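Local coordinates for N-acetyltransferase domain-containing protein (Deinococcus radiodurans, PDB 3S6F), which binds coenzyme A and probably transfers acetyl groups to an amine as a member of the GNAT family of N-acetyltransferases, at the interface of chains A and B. Residues are numbered along the deposited sequence; one frame, centred on the assembly and turned at random. Chains: chain A/B, Hypothetical acetyltransferase.

Contacts 1 and 3 are neighbours, with the centres of their C-alpha atoms about 12 Å apart. They lie along one seam, where strand 126-134 of chain B pairs antiparallel with strand 107-112 of chain A. In contact 3 this strand also pairs with A strand 126-134. Contact 2 stands apart, by the same measure about 24 Å from contact 1 and 23 Å from contact 3. It joins helix 37-46 and the C-terminal segment of chain A to a loop of chain B. The two-fold axis repeats every contact. Together they suggest a strand-swapped dimer, clasped at contact 2; the structure alone does not show it in the cell.

Contact 1: the interface of chains A and B. Residues chain A 99, 103, 108, 124-125; chain B 133, 135.
The end of B strand 126-134, seen at B:Leu133, pairs antiparallel with A strand 107-112 of the GNAT fold, at A:Val108. B:Leu133 N gives a bond of 2.9 Å to A:Val108 O. The return bond, from A:Val108 N to B:Leu133 O, is longer at 3.2 Å.

The side chain of B:Leu133 enters between A:Leu99 and A:Leu125. Its CD1 meets A:Leu99 CD2 tip to tip at 3.8 Å. Its CG lies 3.9 Å from A:Leu125 CG, where the two side chains cross at a slant. CD2 of B:Leu133 also touches the carbonyl oxygen of A:Gly124. CG of B:Leu133 is anti to its own carbonyl carbon (chi1 -63°), which puts the branch point against A:Leu125.

Beyond the strand, B:Arg135 bends at chi2 (65°) and brings its guanidinium to the end of helix 90-102. NH1 bonds A:Gly103 O at 3.1 Å, in the carbonyl plane and on a lone pair. That oxygen is tilted from the guanidinium plane. NH1 also lies over A:Val108 CG2. A water at the guanidinium edge bonds NH2 at 2.7 Å and links it to the carbonyl oxygens of A:Leu99 and A:Gly103. A leucine in place of B:Arg135 would probably leave A:Gly103 O without this cross-chain donor and the bridging water less firmly held.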
# COMPACT_ATOMS: atom_id res chain seq x y z
N LEU A 99 3.38 11.34 -6.50
CA LEU A 99 3.14 11.96 -5.21
C LEU A 99 2.17 13.14 -5.37
O LEU A 99 1.28 13.31 -4.53
CB LEU A 99 4.47 12.37 -4.54
CG LEU A 99 5.36 11.21 -4.12
CD1 LEU A 99 6.75 11.72 -3.74
CD2 LEU A 99 4.74 10.41 -3.00
N GLY A 103 -1.71 13.38 -3.52
CA GLY A 103 -1.98 14.45 -2.59
C GLY A 103 -1.22 14.30 -1.27
O GLY A 103 -0.39 13.42 -1.07
N VAL A 108 2.85 7.77 2.99
CA VAL A 108 3.17 7.16 1.69
C VAL A 108 4.34 6.23 1.95
O VAL A 108 5.37 6.67 2.51
CB VAL A 108 3.55 8.16 0.61
CG1 VAL A 108 3.78 7.43 -0.71
CG2 VAL A 108 2.42 9.23 0.45
N GLY A 124 13.67 12.49 -0.77
CA GLY A 124 13.20 12.90 0.56
C GLY A 124 12.58 11.81 1.41
O GLY A 124 12.12 12.10 2.50
N LEU A 125 12.58 10.58 0.93
CA LEU A 125 11.98 9.49 1.71
C LEU A 125 12.95 9.05 2.80
O LEU A 125 14.17 9.14 2.63
CB LEU A 125 11.56 8.30 0.84
CG LEU A 125 10.32 8.54 -0.04
CD1 LEU A 125 10.57 9.46 -1.22
CD2 LEU A 125 9.76 7.19 -0.53
N LEU B 133 7.28 8.57 3.54
CA LEU B 133 7.00 9.98 3.81
C LEU B 133 5.93 10.05 4.90
O LEU B 133 4.96 9.26 4.88
CB LEU B 133 6.46 10.73 2.57
CG LEU B 133 7.42 10.78 1.43
CD1 LEU B 133 6.67 11.28 0.18
CD2 LEU B 133 8.63 11.65 1.75
N ARG B 135 3.47 13.15 6.34
CA ARG B 135 2.99 14.50 6.25
C ARG B 135 2.21 14.81 7.50
O ARG B 135 0.98 14.63 7.58
CB ARG B 135 2.09 14.69 5.04
CG ARG B 135 2.82 14.70 3.67
CD ARG B 135 3.49 13.39 3.28
NE ARG B 135 3.90 13.45 1.89
CZ ARG B 135 3.14 13.22 0.84
NH1 ARG B 135 1.89 12.80 0.99
NH2 ARG B 135 3.60 13.44 -0.38
O HOH W 1 1.75 12.33 -2.01

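Contact 2: the interface of chains A and B. Residues chain A 42, 46, 142; chain B 69-71.
B:Ile71 packs against helix 37-46 of chain A, and this is the tight part of the contact. Its CD1 reaches A:Arg42 CB at 3.7 Å and A:Arg46 CG at 3.8 Å. The isoleucine crosses both arginine side chains at about a right angle. CG1 of B:Ile71 is anti to its own carbonyl carbon (chi1 -59°). The chain continues extended at chi2 (168°) and carries CD1 to the helix backbone, 3.6 Å from A:Arg42 O.

On one flank, A:Arg46 bends at chi2 (-72°), with its CB beside B:Asp69 CB. Its NH1 donates to B:Asp69 O at 2.9 Å. The oxygen lies in the guanidinium plane, but the donor is tilted from the carbonyl plane. The B:Asp69 carboxylate is not in contact with this arginine; OD1 instead accepts from B:Ile71 N at 2.9 Å and braces the turn.

On the other, A:Ile142 N donates to B:Ile71 O at 2.9 Å, nearly straight and on a lone pair. Its side chain skirts the loop, with CG1 3.6 Å from B:Ile71 O. The looser part is within chain A, where A:Arg42 NH1 and NH2 hold A:Ile142 O through long bonds of 3.3 Å. NH1 is in the carbonyl plane and also touches B:Ile71 CD1; NH2 stands above the plane.

The B residues lie in the loop between strands 60-68 and 73-75, which fits between helix 37-46 and the C-terminal segment of chain A.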
# COMPACT_ATOMS: atom_id res chain seq x y z
N ARG A 42 -4.51 -4.05 -16.72
CA ARG A 42 -5.49 -4.24 -15.64
C ARG A 42 -4.97 -3.74 -14.28
O ARG A 42 -5.72 -3.13 -13.51
CB ARG A 42 -5.96 -5.68 -15.54
CG ARG A 42 -6.68 -6.20 -16.77
CD ARG A 42 -7.26 -7.65 -16.53
NE ARG A 42 -6.22 -8.69 -16.26
CZ ARG A 42 -6.00 -9.38 -15.14
NH1 ARG A 42 -6.74 -9.21 -14.04
NH2 ARG A 42 -4.99 -10.27 -15.10
N ARG A 46 -6.71 -0.79 -12.01
CA ARG A 46 -7.14 -1.01 -10.62
C ARG A 46 -6.39 -0.18 -9.61
O ARG A 46 -6.75 -0.16 -8.44
CB ARG A 46 -6.97 -2.49 -10.26
CG ARG A 46 -8.07 -3.39 -10.82
CD ARG A 46 -9.44 -3.25 -10.14
NE ARG A 46 -10.26 -4.42 -10.46
CZ ARG A 46 -10.06 -5.65 -9.97
NH1 ARG A 46 -9.07 -5.88 -9.11
NH2 ARG A 46 -10.85 -6.64 -10.35
N ILE A 142 -3.21 -12.15 -10.48
CA ILE A 142 -4.47 -12.91 -10.42
C ILE A 142 -5.26 -12.70 -11.70
O ILE A 142 -5.49 -11.56 -12.14
CB ILE A 142 -5.36 -12.40 -9.25
CG1 ILE A 142 -4.63 -12.50 -7.93
CG2 ILE A 142 -6.68 -13.14 -9.23
CD1 ILE A 142 -3.96 -13.86 -7.65
N ASP B 69 -4.86 -3.68 -5.13
CA ASP B 69 -5.37 -3.64 -6.49
C ASP B 69 -6.07 -4.94 -6.90
O ASP B 69 -6.56 -5.01 -8.01
CB ASP B 69 -4.28 -3.23 -7.50
CG ASP B 69 -3.11 -4.17 -7.60
OD1 ASP B 69 -3.24 -5.37 -7.21
OD2 ASP B 69 -2.03 -3.68 -8.05
N GLY B 70 -6.08 -5.93 -6.01
CA GLY B 70 -6.76 -7.18 -6.31
C GLY B 70 -6.11 -8.05 -7.34
O GLY B 70 -6.66 -9.11 -7.70
N ILE B 71 -4.95 -7.64 -7.84
CA ILE B 71 -4.30 -8.37 -8.93
C ILE B 71 -2.87 -8.74 -8.59
O ILE B 71 -2.44 -9.87 -8.89
CB ILE B 71 -4.32 -7.59 -10.26
CG1 ILE B 71 -5.74 -7.30 -10.71
CG2 ILE B 71 -3.54 -8.31 -11.37
CD1 ILE B 71 -5.86 -6.27 -11.85

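Contact 3: the interface of chains A and B. Residues chain A 110, 112, 117, 120, 127; chain B 129, 131.
B:Met131, a selenomethionine, fills the apolar centre among A:Leu110, A:Cys112, A:Val117 and A:Tyr120. Its CG lies 3.5 Å from A:Cys112 SG and 3.8 Å from A:Tyr120 CB. Its CB rests on A:Leu110 CD1, which in turn covers one face of the A:Tyr120 ring near the rim. Bends at chi2 (-55°) and chi3 (-54°) fold the chain back and bring CE to A:Tyr120 CB. The selenium, B:Met131 SE, passes A:Arg127 CG at 4.0 Å.

Backbone bonds flank this centre. A:Leu110 and B:Met131 exchange two, and A:Cys112 N donates to B:Asn129 O.

At the rim, A:Cys112 O accepts from both B:Asn129 N and ND2, each at 3.1 Å. The side-chain ND2 comes from above the carbonyl plane. A:Arg127, extended from CG to NE, grips B:Asn129 OD1 side-on. NE reaches it at 3.0 Å and NH2 at 2.9 Å, both from one face of the amide. The guanidinium and amide planes stand 62° apart. With both ends of the amide bonded, its rotation is probably fixed.

B strand 126-134 lies between A strand 107-112 and the start of A strand 126-134, with A helix 117-122 packed over B:Met131.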
# COMPACT_ATOMS: atom_id res chain seq x y z
N LEU A 110 6.69 2.51 0.60
CA LEU A 110 7.07 1.53 -0.42
C LEU A 110 8.18 0.66 0.13
O LEU A 110 8.83 1.02 1.11
CB LEU A 110 7.46 2.21 -1.75
CG LEU A 110 8.69 3.13 -1.68
CD1 LEU A 110 10.00 2.35 -1.96
CD2 LEU A 110 8.51 4.27 -2.68
N CYS A 112 11.76 -1.63 -0.74
CA CYS A 112 12.84 -1.77 -1.71
C CYS A 112 14.03 -2.53 -1.14
O CYS A 112 14.17 -2.69 0.07
CB CYS A 112 13.26 -0.40 -2.25
SG CYS A 112 14.20 0.61 -1.10
N VAL A 117 18.00 2.22 -2.17
CA VAL A 117 17.77 3.13 -1.08
C VAL A 117 18.20 4.57 -1.40
O VAL A 117 17.46 5.52 -1.15
CB VAL A 117 18.36 2.58 0.22
CG1 VAL A 117 18.39 3.68 1.28
CG2 VAL A 117 17.55 1.38 0.71
N TYR A 120 15.74 6.68 -3.44
CA TYR A 120 14.59 7.14 -2.68
C TYR A 120 14.96 8.19 -1.63
O TYR A 120 14.20 9.13 -1.39
CB TYR A 120 13.85 5.97 -2.03
CG TYR A 120 13.19 5.07 -3.04
CD1 TYR A 120 12.08 5.52 -3.75
CD2 TYR A 120 13.62 3.78 -3.28
CE1 TYR A 120 11.44 4.73 -4.71
CE2 TYR A 120 12.97 2.97 -4.23
CZ TYR A 120 11.89 3.45 -4.93
OH TYR A 120 11.23 2.65 -5.84
N ARG A 127 13.83 5.95 5.92
CA ARG A 127 14.01 4.53 5.90
C ARG A 127 13.55 3.86 7.19
O ARG A 127 13.95 4.29 8.29
CB ARG A 127 15.51 4.29 5.70
CG ARG A 127 15.93 2.92 5.34
CD ARG A 127 17.49 2.85 5.13
NE ARG A 127 17.91 1.51 4.74
CZ ARG A 127 19.14 1.17 4.39
NH1 ARG A 127 20.11 2.08 4.40
NH2 ARG A 127 19.41 -0.08 4.06
N ASN B 129 13.68 -2.90 3.15
CA ASN B 129 13.65 -1.49 3.50
C ASN B 129 12.28 -0.91 3.19
O ASN B 129 11.79 -1.07 2.07
CB ASN B 129 14.68 -0.71 2.70
CG ASN B 129 16.08 -1.26 2.87
OD1 ASN B 129 16.68 -1.08 3.92
ND2 ASN B 129 16.57 -1.96 1.88
N MSE B 131 10.74 2.64 2.50
CA MSE B 131 11.01 4.05 2.26
C MSE B 131 9.67 4.76 2.40
O MSE B 131 8.65 4.30 1.89
CB MSE B 131 11.57 4.28 0.87
CG MSE B 131 12.78 3.42 0.54
SE MSE B 131 14.26 3.58 1.81
CE MSE B 131 14.50 5.53 1.77